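Local coordinates for acyl-coa oxidase (Arabidopsis thaliana, PDB 1W07), which oxidises long- and medium-chain acyl-CoAs to 2-trans-enoyl-CoAs with bound FAD, passing the electrons to oxygen to give hydrogen peroxide in peroxisomal fatty acid breakdown, at residues Val347-Val358 against Leu370-Leu380; Lys381-Ile392 against Tyr417-Asn427. The protein carries 1 engineered substitution. All coordinates share one frame; numbering follows the deposited sequence.

Interaction 1: residues Val347-Val358 against Leu370-Leu380; sequences VGEWLKWLYTDV and LPEAHACTAGL. With PT (platinum (II) ion), chain M.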
loop_
_atom_site.group_PDB
_atom_site.type_symbol
_atom_site.label_atom_id
_atom_site.label_comp_id
_atom_site.label_asym_id
_atom_site.label_seq_id
_atom_site.Cartn_x
_atom_site.Cartn_y
_atom_site.Cartn_z
ATOM N N VAL B 347 12.165 9.360 -18.529
ATOM C CA VAL B 347 12.542 10.513 -17.731
ATOM C C VAL B 347 13.843 10.170 -17.009
ATOM O O VAL B 347 14.650 11.043 -16.704
ATOM C CB VAL B 347 11.430 10.906 -16.713
ATOM C CG1 VAL B 347 11.503 10.034 -15.469
ATOM C CG2 VAL B 347 11.555 12.386 -16.362
ATOM N N GLY B 348 14.047 8.883 -16.759
ATOM C CA GLY B 348 15.262 8.438 -16.101
ATOM C C GLY B 348 16.435 8.579 -17.051
ATOM O O GLY B 348 17.557 8.886 -16.635
ATOM N N GLU B 349 16.185 8.351 -18.339
ATOM C CA GLU B 349 17.243 8.474 -19.343
ATOM C C GLU B 349 17.687 9.931 -19.385
ATOM O O GLU B 349 18.885 10.222 -19.443
ATOM C CB GLU B 349 16.728 8.079 -20.734
ATOM C CG GLU B 349 16.782 6.580 -21.052
ATOM C CD GLU B 349 16.116 6.235 -22.390
ATOM O OE1 GLU B 349 16.118 7.085 -23.308
ATOM O OE2 GLU B 349 15.608 5.104 -22.528
ATOM N N TRP B 350 16.706 10.836 -19.374
ATOM C CA TRP B 350 16.975 12.268 -19.419
ATOM C C TRP B 350 17.757 12.700 -18.182
ATOM O O TRP B 350 18.715 13.464 -18.285
ATOM C CB TRP B 350 15.663 13.052 -19.503
ATOM C CG TRP B 350 15.864 14.538 -19.448
ATOM C CD1 TRP B 350 16.307 15.346 -20.461
ATOM C CD2 TRP B 350 15.678 15.390 -18.312
ATOM N NE1 TRP B 350 16.411 16.648 -20.021
ATOM C CE2 TRP B 350 16.031 16.704 -18.707
ATOM C CE3 TRP B 350 15.249 15.174 -16.995
ATOM C CZ2 TRP B 350 15.967 17.794 -17.829
ATOM C CZ3 TRP B 350 15.188 16.264 -16.118
ATOM C CH2 TRP B 350 15.543 17.553 -16.542
ATOM N N LEU B 351 17.341 12.216 -17.015
ATOM C CA LEU B 351 18.021 12.551 -15.773
ATOM C C LEU B 351 19.482 12.124 -15.801
ATOM O O LEU B 351 20.325 12.709 -15.119
ATOM C CB LEU B 351 17.317 11.901 -14.585
ATOM C CG LEU B 351 16.266 12.754 -13.886
ATOM C CD1 LEU B 351 15.702 11.954 -12.723
ATOM C CD2 LEU B 351 16.877 14.083 -13.401
ATOM N N LYS B 352 19.786 11.092 -16.575
ATOM C CA LYS B 352 21.162 10.639 -16.681
ATOM C C LYS B 352 21.942 11.718 -17.437
ATOM O O LYS B 352 23.008 12.159 -16.996
ATOM C CB LYS B 352 21.233 9.315 -17.439
ATOM C CG LYS B 352 22.641 8.774 -17.579
ATOM C CD LYS B 352 23.258 8.378 -16.240
ATOM C CE LYS B 352 24.702 7.932 -16.437
ATOM N NZ LYS B 352 24.827 6.906 -17.518
ATOM N N TRP B 353 21.396 12.139 -18.577
ATOM C CA TRP B 353 22.010 13.181 -19.391
ATOM C C TRP B 353 22.227 14.420 -18.518
ATOM O O TRP B 353 23.264 15.074 -18.598
ATOM C CB TRP B 353 21.101 13.539 -20.573
ATOM C CG TRP B 353 21.533 14.784 -21.297
ATOM C CD1 TRP B 353 22.500 14.882 -22.261
ATOM C CD2 TRP B 353 21.102 16.123 -21.030
ATOM N NE1 TRP B 353 22.702 16.200 -22.597
ATOM C CE2 TRP B 353 21.856 16.983 -21.857
ATOM C CE3 TRP B 353 20.150 16.681 -20.162
ATOM C CZ2 TRP B 353 21.691 18.372 -21.846
ATOM C CZ3 TRP B 353 19.984 18.068 -20.147
ATOM C CH2 TRP B 353 20.753 18.897 -20.987
ATOM N N LEU B 354 21.238 14.731 -17.686
ATOM C CA LEU B 354 21.317 15.878 -16.795
ATOM C C LEU B 354 22.455 15.714 -15.793
ATOM O O LEU B 354 23.184 16.666 -15.499
ATOM C CB LEU B 354 19.999 16.046 -16.042
ATOM C CG LEU B 354 19.940 17.190 -15.030
ATOM C CD1 LEU B 354 20.252 18.498 -15.736
ATOM C CD2 LEU B 354 18.563 17.236 -14.386
ATOM N N TYR B 355 22.598 14.504 -15.262
ATOM C CA TYR B 355 23.653 14.229 -14.300
ATOM C C TYR B 355 25.000 14.628 -14.876
ATOM O O TYR B 355 25.769 15.345 -14.238
ATOM C CB TYR B 355 23.692 12.747 -13.949
ATOM C CG TYR B 355 24.996 12.349 -13.291
ATOM C CD1 TYR B 355 25.329 12.827 -12.029
ATOM C CD2 TYR B 355 25.903 11.518 -13.942
ATOM C CE1 TYR B 355 26.531 12.487 -11.423
ATOM C CE2 TYR B 355 27.121 11.168 -13.351
ATOM C CZ TYR B 355 27.425 11.662 -12.084
ATOM O OH TYR B 355 28.617 11.352 -11.473
ATOM N N THR B 356 25.284 14.147 -16.082
ATOM C CA THR B 356 26.535 14.455 -16.768
ATOM C C THR B 356 26.664 15.964 -16.981
ATOM O O THR B 356 27.601 16.591 -16.496
ATOM C CB THR B 356 26.585 13.781 -18.146
ATOM O OG1 THR B 356 26.268 12.389 -18.016
ATOM C CG2 THR B 356 27.967 13.923 -18.746
ATOM N N ASP B 357 25.714 16.539 -17.712
ATOM C CA ASP B 357 25.728 17.969 -17.995
ATOM C C ASP B 357 26.040 18.796 -16.748
ATOM O O ASP B 357 26.920 19.656 -16.778
ATOM C CB ASP B 357 24.384 18.405 -18.584
ATOM C CG ASP B 357 24.410 19.833 -19.110
ATOM O OD1 ASP B 357 23.850 20.738 -18.447
ATOM O OD2 ASP B 357 24.996 20.050 -20.192
ATOM N N VAL B 358 25.323 18.533 -15.657
ATOM C CA VAL B 358 25.527 19.265 -14.411
ATOM C C VAL B 358 26.931 19.015 -13.872
ATOM O O VAL B 358 27.596 19.930 -13.392
ATOM C CB VAL B 358 24.491 18.858 -13.329
ATOM C CG1 VAL B 358 24.734 19.638 -12.055
ATOM C CG2 VAL B 358 23.094 19.147 -13.815
ATOM N N LEU B 370 22.562 24.834 -11.463
ATOM C CA LEU B 370 22.497 24.042 -10.241
ATOM C C LEU B 370 21.126 24.092 -9.553
ATOM O O LEU B 370 20.579 23.056 -9.168
ATOM C CB LEU B 370 23.583 24.499 -9.266
ATOM C CG LEU B 370 23.809 23.602 -8.047
ATOM C CD1 LEU B 370 24.113 22.176 -8.514
ATOM C CD2 LEU B 370 24.949 24.165 -7.197
ATOM N N PRO B 371 20.556 25.298 -9.376
ATOM C CA PRO B 371 19.245 25.413 -8.726
ATOM C C PRO B 371 18.168 24.588 -9.431
ATOM O O PRO B 371 17.405 23.874 -8.786
ATOM C CB PRO B 371 18.963 26.913 -8.787
ATOM C CG PRO B 371 20.330 27.507 -8.673
ATOM C CD PRO B 371 21.132 26.635 -9.616
ATOM N N GLU B 372 18.113 24.686 -10.756
ATOM C CA GLU B 372 17.118 23.943 -11.524
ATOM C C GLU B 372 17.358 22.433 -11.432
ATOM O O GLU B 372 16.431 21.660 -11.197
ATOM C CB GLU B 372 17.156 24.377 -12.994
ATOM C CG GLU B 372 16.040 23.789 -13.847
ATOM C CD GLU B 372 16.539 23.232 -15.171
ATOM O OE1 GLU B 372 17.336 23.917 -15.850
ATOM O OE2 GLU B 372 16.126 22.115 -15.541
ATOM N N ALA B 373 18.611 22.032 -11.615
ATOM C CA ALA B 373 19.001 20.624 -11.576
ATOM C C ALA B 373 18.555 19.971 -10.274
ATOM O O ALA B 373 18.061 18.843 -10.264
ATOM C CB ALA B 373 20.501 20.497 -11.739
ATOM N N HIS B 374 18.727 20.693 -9.177
ATOM C CA HIS B 374 18.343 20.189 -7.883
ATOM C C HIS B 374 16.838 20.035 -7.691
ATOM O O HIS B 374 16.383 19.038 -7.103
ATOM C CB HIS B 374 18.901 21.102 -6.813
ATOM C CG HIS B 374 19.852 20.399 -5.918
ATOM N ND1 HIS B 374 20.794 21.051 -5.159
ATOM C CD2 HIS B 374 20.001 19.084 -5.666
ATOM C CE1 HIS B 374 21.494 20.159 -4.485
ATOM N NE2 HIS B 374 21.027 18.964 -4.781
ATOM N N ALA B 375 16.079 21.012 -8.185
ATOM C CA ALA B 375 14.626 21.005 -8.108
ATOM C C ALA B 375 14.056 19.820 -8.877
ATOM O O ALA B 375 13.277 19.039 -8.334
ATOM C CB ALA B 375 14.065 22.312 -8.669
ATOM N N CYS B 376 14.447 19.698 -10.151
ATOM C CA CYS B 376 13.986 18.599 -10.999
ATOM C C CYS B 376 14.275 17.253 -10.369
ATOM O O CYS B 376 13.382 16.410 -10.232
ATOM C CB CYS B 376 14.683 18.649 -12.372
ATOM S SG CYS B 376 14.167 19.980 -13.465
ATOM N N THR B 377 15.534 17.037 -9.983
ATOM C CA THR B 377 15.932 15.777 -9.382
ATOM C C THR B 377 15.118 15.472 -8.125
ATOM O O THR B 377 14.557 14.393 -8.010
ATOM C CB THR B 377 17.423 15.754 -9.017
ATOM O OG1 THR B 377 17.743 16.879 -8.189
ATOM C CG2 THR B 377 18.259 15.805 -10.261
ATOM N N ALA B 378 15.040 16.424 -7.194
ATOM C CA ALA B 378 14.289 16.209 -5.962
ATOM C C ALA B 378 12.817 15.892 -6.233
ATOM O O ALA B 378 12.249 14.948 -5.665
ATOM C CB ALA B 378 14.405 17.438 -5.034
ATOM N N GLY B 379 12.215 16.693 -7.107
ATOM C CA GLY B 379 10.815 16.511 -7.452
ATOM C C GLY B 379 10.521 15.218 -8.182
ATOM O O GLY B 379 9.507 14.560 -7.920
ATOM N N LEU B 380 11.406 14.850 -9.102
ATOM C CA LEU B 380 11.217 13.618 -9.859
ATOM C C LEU B 380 11.403 12.415 -8.969
ATOM O O LEU B 380 10.718 11.419 -9.134
ATOM C CB LEU B 380 12.190 13.556 -11.040
ATOM C CG LEU B 380 11.921 14.537 -12.189
ATOM C CD1 LEU B 380 12.974 14.364 -13.292
ATOM C CD2 LEU B 380 10.510 14.293 -12.717
HETATM PT PT PT M . 20.772 17.559 -3.308
#

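Interaction 2: residues Lys381-Ile392 against Tyr417-Asn427; sequences KSLTTTATADGI and YVPACTYEGDN. With FAD (flavin-adenine dinucleotide), chain I.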
loop_
_atom_site.group_PDB
_atom_site.type_symbol
_atom_site.label_atom_id
_atom_site.label_comp_id
_atom_site.label_asym_id
_atom_site.label_seq_id
_atom_site.Cartn_x
_atom_site.Cartn_y
_atom_site.Cartn_z
ATOM N N LYS B 381 12.343 12.506 -8.033
ATOM C CA LYS B 381 12.594 11.412 -7.097
ATOM C C LYS B 381 11.309 11.197 -6.305
ATOM O O LYS B 381 10.862 10.065 -6.123
ATOM C CB LYS B 381 13.769 11.756 -6.160
ATOM C CG LYS B 381 14.134 10.666 -5.154
ATOM C CD LYS B 381 13.222 10.702 -3.940
ATOM C CE LYS B 381 13.623 9.677 -2.896
ATOM N NZ LYS B 381 12.693 9.696 -1.735
ATOM N N SER B 382 10.703 12.292 -5.853
ATOM C CA SER B 382 9.449 12.239 -5.089
ATOM C C SER B 382 8.282 11.719 -5.914
ATOM O O SER B 382 7.528 10.848 -5.480
ATOM C CB SER B 382 9.081 13.638 -4.581
ATOM O OG SER B 382 7.919 13.588 -3.791
ATOM N N LEU B 383 8.125 12.285 -7.103
ATOM C CA LEU B 383 7.028 11.896 -7.968
ATOM C C LEU B 383 7.047 10.422 -8.364
ATOM O O LEU B 383 6.073 9.711 -8.162
ATOM C CB LEU B 383 7.020 12.768 -9.229
ATOM C CG LEU B 383 5.737 12.681 -10.071
ATOM C CD1 LEU B 383 4.695 13.616 -9.476
ATOM C CD2 LEU B 383 6.019 13.073 -11.513
ATOM N N THR B 384 8.165 9.963 -8.917
ATOM C CA THR B 384 8.296 8.577 -9.370
ATOM C C THR B 384 8.218 7.531 -8.266
ATOM O O THR B 384 7.594 6.474 -8.455
ATOM C CB THR B 384 9.596 8.363 -10.178
ATOM O OG1 THR B 384 10.741 8.595 -9.341
ATOM C CG2 THR B 384 9.648 9.337 -11.350
ATOM N N THR B 385 8.842 7.799 -7.114
ATOM C CA THR B 385 8.812 6.824 -6.026
ATOM C C THR B 385 7.421 6.679 -5.466
ATOM O O THR B 385 6.980 5.574 -5.174
ATOM C CB THR B 385 9.778 7.187 -4.880
ATOM O OG1 THR B 385 9.500 8.507 -4.407
ATOM C CG2 THR B 385 11.204 7.112 -5.356
ATOM N N THR B 386 6.729 7.801 -5.294
ATOM C CA THR B 386 5.370 7.788 -4.777
ATOM C C THR B 386 4.495 7.031 -5.771
ATOM O O THR B 386 3.772 6.099 -5.401
ATOM C CB THR B 386 4.854 9.244 -4.594
ATOM O OG1 THR B 386 5.619 9.869 -3.554
ATOM C CG2 THR B 386 3.356 9.271 -4.243
ATOM N N ALA B 387 4.561 7.402 -7.045
ATOM C CA ALA B 387 3.719 6.738 -8.049
ATOM C C ALA B 387 4.021 5.251 -8.152
ATOM O O ALA B 387 3.104 4.446 -8.325
ATOM C CB ALA B 387 3.897 7.397 -9.419
ATOM N N THR B 388 5.297 4.886 -8.030
ATOM C CA THR B 388 5.712 3.484 -8.149
ATOM C C THR B 388 5.238 2.640 -6.978
ATOM O O THR B 388 4.703 1.542 -7.179
ATOM C CB THR B 388 7.247 3.384 -8.314
ATOM O OG1 THR B 388 7.616 4.055 -9.525
ATOM C CG2 THR B 388 7.715 1.912 -8.381
ATOM N N ALA B 389 5.438 3.142 -5.761
ATOM C CA ALA B 389 5.020 2.432 -4.558
ATOM C C ALA B 389 3.517 2.160 -4.613
ATOM O O ALA B 389 3.069 1.033 -4.403
ATOM C CB ALA B 389 5.369 3.273 -3.318
ATOM N N ASP B 390 2.728 3.190 -4.901
ATOM C CA ASP B 390 1.288 2.988 -4.979
ATOM C C ASP B 390 0.968 2.026 -6.136
ATOM O O ASP B 390 0.105 1.162 -6.001
ATOM C CB ASP B 390 0.558 4.314 -5.206
ATOM C CG ASP B 390 0.663 5.266 -4.022
ATOM O OD1 ASP B 390 0.926 4.825 -2.870
ATOM O OD2 ASP B 390 0.452 6.470 -4.256
ATOM N N GLY B 391 1.670 2.176 -7.262
ATOM C CA GLY B 391 1.433 1.325 -8.420
ATOM C C GLY B 391 1.677 -0.154 -8.168
ATOM O O GLY B 391 0.964 -1.021 -8.707
ATOM N N ILE B 392 2.689 -0.459 -7.359
ATOM C CA ILE B 392 3.027 -1.839 -7.042
ATOM C C ILE B 392 1.922 -2.465 -6.208
ATOM O O ILE B 392 1.540 -3.605 -6.464
ATOM C CB ILE B 392 4.348 -1.942 -6.248
ATOM C CG1 ILE B 392 5.516 -1.503 -7.129
ATOM C CG2 ILE B 392 4.547 -3.396 -5.730
ATOM C CD1 ILE B 392 6.811 -1.357 -6.364
ATOM N N TYR B 417 10.341 -2.154 -1.905
ATOM C CA TYR B 417 10.408 -0.879 -2.620
ATOM C C TYR B 417 10.067 0.393 -1.815
ATOM O O TYR B 417 10.733 1.423 -1.991
ATOM C CB TYR B 417 9.503 -0.895 -3.860
ATOM C CG TYR B 417 9.653 0.376 -4.671
ATOM C CD1 TYR B 417 10.769 0.561 -5.498
ATOM C CD2 TYR B 417 8.763 1.445 -4.516
ATOM C CE1 TYR B 417 10.997 1.767 -6.133
ATOM C CE2 TYR B 417 8.993 2.671 -5.154
ATOM C CZ TYR B 417 10.113 2.818 -5.960
ATOM O OH TYR B 417 10.353 4.003 -6.622
ATOM N N VAL B 418 9.042 0.322 -0.952
ATOM C CA VAL B 418 8.567 1.472 -0.172
ATOM C C VAL B 418 9.575 2.376 0.506
ATOM O O VAL B 418 9.320 3.575 0.673
ATOM C CB VAL B 418 7.513 1.090 0.910
ATOM C CG1 VAL B 418 6.178 0.906 0.256
ATOM C CG2 VAL B 418 7.921 -0.147 1.664
ATOM N N PRO B 419 10.704 1.828 0.931
ATOM C CA PRO B 419 11.683 2.714 1.583
ATOM C C PRO B 419 12.095 3.852 0.628
ATOM O O PRO B 419 12.589 4.897 1.067
ATOM C CB PRO B 419 12.841 1.778 1.874
ATOM C CG PRO B 419 12.167 0.483 2.130
ATOM C CD PRO B 419 11.134 0.422 1.042
ATOM N N ALA B 420 11.907 3.640 -0.669
ATOM C CA ALA B 420 12.263 4.639 -1.679
ATOM C C ALA B 420 11.558 5.979 -1.430
ATOM O O ALA B 420 12.048 7.032 -1.839
ATOM C CB ALA B 420 11.925 4.120 -3.078
ATOM N N CYS B 421 10.409 5.941 -0.765
ATOM C CA CYS B 421 9.683 7.169 -0.484
ATOM C C CYS B 421 10.214 7.902 0.739
ATOM O O CYS B 421 9.762 9.007 1.039
ATOM C CB CYS B 421 8.199 6.879 -0.295
ATOM S SG CYS B 421 7.444 6.151 -1.757
ATOM N N THR B 422 11.163 7.296 1.450
ATOM C CA THR B 422 11.699 7.953 2.633
ATOM C C THR B 422 13.206 8.179 2.604
ATOM O O THR B 422 13.683 9.235 3.016
ATOM C CB THR B 422 11.325 7.189 3.933
ATOM O OG1 THR B 422 11.787 7.927 5.072
ATOM C CG2 THR B 422 11.956 5.802 3.938
ATOM N N TYR B 423 13.965 7.202 2.123
ATOM C CA TYR B 423 15.409 7.386 2.087
ATOM C C TYR B 423 15.766 8.446 1.064
ATOM O O TYR B 423 15.050 8.636 0.084
ATOM C CB TYR B 423 16.150 6.060 1.823
ATOM C CG TYR B 423 15.927 5.410 0.480
ATOM C CD1 TYR B 423 16.210 6.089 -0.709
ATOM C CD2 TYR B 423 15.498 4.084 0.394
ATOM C CE1 TYR B 423 16.070 5.459 -1.944
ATOM C CE2 TYR B 423 15.362 3.447 -0.841
ATOM C CZ TYR B 423 15.649 4.141 -2.003
ATOM O OH TYR B 423 15.506 3.527 -3.229
ATOM N N GLU B 424 16.879 9.134 1.310
ATOM C CA GLU B 424 17.342 10.222 0.454
ATOM C C GLU B 424 16.402 11.415 0.569
ATOM O O GLU B 424 16.346 12.265 -0.318
ATOM C CB GLU B 424 17.443 9.777 -1.008
ATOM C CG GLU B 424 18.842 9.347 -1.405
ATOM C CD GLU B 424 19.862 10.442 -1.166
ATOM O OE1 GLU B 424 19.694 11.547 -1.730
ATOM O OE2 GLU B 424 20.832 10.204 -0.415
ATOM N N GLY B 425 15.664 11.472 1.672
ATOM C CA GLY B 425 14.742 12.572 1.885
ATOM C C GLY B 425 13.278 12.202 1.736
ATOM O O GLY B 425 12.878 11.579 0.747
ATOM N N ASP B 426 12.481 12.581 2.732
ATOM C CA ASP B 426 11.041 12.332 2.743
ATOM C C ASP B 426 10.415 12.976 1.503
ATOM O O ASP B 426 10.687 14.135 1.184
ATOM C CB ASP B 426 10.427 12.921 4.016
ATOM C CG ASP B 426 8.917 12.816 4.038
ATOM O OD1 ASP B 426 8.257 13.758 3.555
ATOM O OD2 ASP B 426 8.391 11.793 4.536
ATOM N N ASN B 427 9.572 12.209 0.816
ATOM C CA ASN B 427 8.923 12.659 -0.407
ATOM C C ASN B 427 8.175 13.983 -0.330
ATOM O O ASN B 427 8.203 14.756 -1.283
ATOM C CB ASN B 427 8.010 11.556 -0.958
ATOM C CG ASN B 427 8.779 10.555 -1.792
ATOM O OD1 ASN B 427 9.984 10.725 -2.000
ATOM N ND2 ASN B 427 8.107 9.524 -2.282
HETATM P PA FAD I . 10.700 12.781 8.830
HETATM O O1A FAD I . 11.504 13.651 7.945
HETATM O O2A FAD I . 10.835 12.960 10.291
HETATM O O5B FAD I . 9.155 12.923 8.407
HETATM C C5B FAD I . 8.122 12.275 9.153
HETATM C C4B FAD I . 6.758 12.865 8.781
HETATM O O4B FAD I . 6.816 14.281 9.038
HETATM C C3B FAD I . 6.475 12.701 7.285
HETATM O O3B FAD I . 5.063 12.699 7.059
HETATM C C2B FAD I . 7.111 13.961 6.700
HETATM O O2B FAD I . 6.438 14.342 5.498
HETATM C C1B FAD I . 6.753 14.981 7.784
HETATM N N9A FAD I . 7.686 16.132 7.763
HETATM C C8A FAD I . 8.933 16.143 8.235
HETATM N N7A FAD I . 9.473 17.347 8.042
HETATM C C5A FAD I . 8.567 18.108 7.439
HETATM C C6A FAD I . 8.553 19.429 7.008
HETATM N N6A FAD I . 9.639 20.191 7.084
HETATM N N1A FAD I . 7.381 19.933 6.433
HETATM C C2A FAD I . 6.261 19.105 6.296
HETATM N N3A FAD I . 6.317 17.851 6.707
HETATM C C4A FAD I . 7.425 17.337 7.268
HETATM N N1 FAD I . 20.109 6.687 6.582
HETATM C C2 FAD I . 21.508 6.677 6.514
HETATM O O2 FAD I . 22.153 7.613 6.980
HETATM N N3 FAD I . 22.156 5.582 5.922
HETATM C C4 FAD I . 21.411 4.512 5.411
HETATM O O4 FAD I . 21.991 3.573 4.863
HETATM C C4X FAD I . 20.022 4.522 5.505
HETATM N N5 FAD I . 19.265 3.424 5.071
HETATM C C5X FAD I . 17.872 3.415 5.176
HETATM C C6 FAD I . 17.153 2.272 4.846
HETATM C C7 FAD I . 15.780 2.222 5.059
HETATM C C7M FAD I . 15.028 0.942 4.698
HETATM C C8 FAD I . 15.118 3.329 5.602
HETATM C C8M FAD I . 13.608 3.303 5.846
HETATM C C9 FAD I . 15.841 4.473 5.920
HETATM C C9A FAD I . 17.216 4.530 5.712
HETATM N N10 FAD I . 17.967 5.650 6.095
HETATM C C10 FAD I . 19.371 5.607 6.078
HETATM C "C1'" FAD I . 17.307 6.863 6.638
HETATM C "C2'" FAD I . 16.686 7.676 5.498
HETATM O "O2'" FAD I . 17.675 7.961 4.507
HETATM C "C3'" FAD I . 16.022 8.983 5.941
HETATM O "O3'" FAD I . 16.982 9.803 6.613
HETATM C "C4'" FAD I . 14.832 8.755 6.875
HETATM O "O4'" FAD I . 14.117 7.565 6.531
HETATM C "C5'" FAD I . 13.896 9.961 6.793
HETATM O "O5'" FAD I . 12.690 9.705 7.512
HETATM P P FAD I . 12.356 10.495 8.869
HETATM O O1P FAD I . 12.088 9.475 9.906
HETATM O O2P FAD I . 13.418 11.497 9.112
HETATM O O3P FAD I . 10.988 11.239 8.478
#

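Interaction 1: residues Val347-Val358 against Leu370-Leu380
The sulfur of Cys376 meets the indole of Trp350 at its rim: SG lies 81° off the normal of the six-membered ring and 4.2 Å from CH2, a sulfur-aromatic contact made edge-on. Leu380 meets the same edge, its CD1 4.1 Å from Trp350 CZ3, with the two side chains crossing at about a right angle. The indole reaches this far because its CG stands anti to the backbone N (chi1 176°), which swings the six-membered ring across to the partner helix.

CD1 of Leu380 meets three residues, Val347, Trp350 and Leu351. The side chains of Leu351 and Leu380 slide past each other in opposite directions, Leu351 CD1 3.7 Å from Leu380 CD1, which Val347 CG2 also meets at 3.9 Å. Leu351 turns its other branch to Thr377, Leu351 CD2 to Thr377 CG2 at 3.8 Å. Thr377 offers this methyl while its hydroxyl lies against the backbone of its own helix, near the carbonyls of Ala373 and His374. At the far end Val358 CG2 presses on Ala373 CB at 3.6 Å, methyl to methyl.

The two helices run nearly antiparallel, 152° between their directions, with axes 11.0 Å apart, in the helical C-alpha1 domain, which follows the middle domain as in acyl-CoA dehydrogenases. His374 points away from this interface and binds a platinum ion through NE2. With no hydrogen bond between 347-358 and 370-380, cohesion comes from buried apolar surface and close fit; apart from the weak sulfur-aromatic contact, nothing directional fixes one segment against the other.

Interaction 2: residues Lys381-Ile392 against Tyr417-Asn427
Lys381 and Asn427 cross at about a right angle, and the lysine ammonium is buried among carbonyl oxygens. The lysine chain leaves its helix anti to the backbone N, bends at chi2 (-82°), then runs extended into the loop. There four oxygens lie within bonding distance of NZ: Ala420 O at 2.7 Å, with NZ in the plane of that carbonyl, Asn427 OD1 at 2.9 Å, and the backbone oxygens of Tyr423 and Gly425, both approached nearly end-on. The three N-H groups of the ammonium must be shared among them. This ring of oxygens ties the loop together around one cation, and would probably favour its charged state.

The amide of Asn427 is gripped at both ends. While OD1 takes the lysine, ND2 gives a bond to Thr385 OG1 at 2.7 Å, tilted 20° from the amide plane, and a weak one to Thr386 OG1. Thr385 OG1 in turn donates to Lys381 O, which orients it to accept. Ser382 OG reaches Asn427 O from above the carbonyl plane.

Tyr417 sits as a knob among Thr385, Thr388, Ala389 and Ile392. Thr388 lays CG2 over one face, 3.8 Å from the ring centroid, a CH-pi contact; Ala420 CB covers the opposite face, and Thr385 O lies at the edge.

The loop carries FAD contacts: Thr422 OG1 hydrogen-bonds FAD O4', and Asp426 OD1 accepts from FAD O2B at 2.7 Å. Glu424, the inferred proton acceptor, lies in the type II turn Thr422-Gly425. Asp426 also caps helix 427-443. Segment 381-392 of helix 370-398 has helices 328-363 and 516-538 beside it, Tyr417 and Tyr423 lean on helix 278-309, and Tyr404 and Gly401 of the second subunit pack against Val418, Pro419 and Thr422.

Both contacts are buried and draw on helix 370-398: interaction 1 uses its first part against helix 328-363, interaction 2 the stretch that follows, against the loop between helices 410-417 and 427-443. Their centres lie about 17 Å apart. Interaction 1, farther from the centre of the chain, joins two helices through apolar contacts, with no hydrogen bond across. Interaction 2, near that centre and beside the subunit interface, adds a dense polar network to its aromatic packing, where loop carbonyls are met by Lys381 and Ser382. FAD contacts this loop; the same helix is thus packed through hydrocarbon in its first part and hydrogen-bonded to an FAD-binding loop farther on.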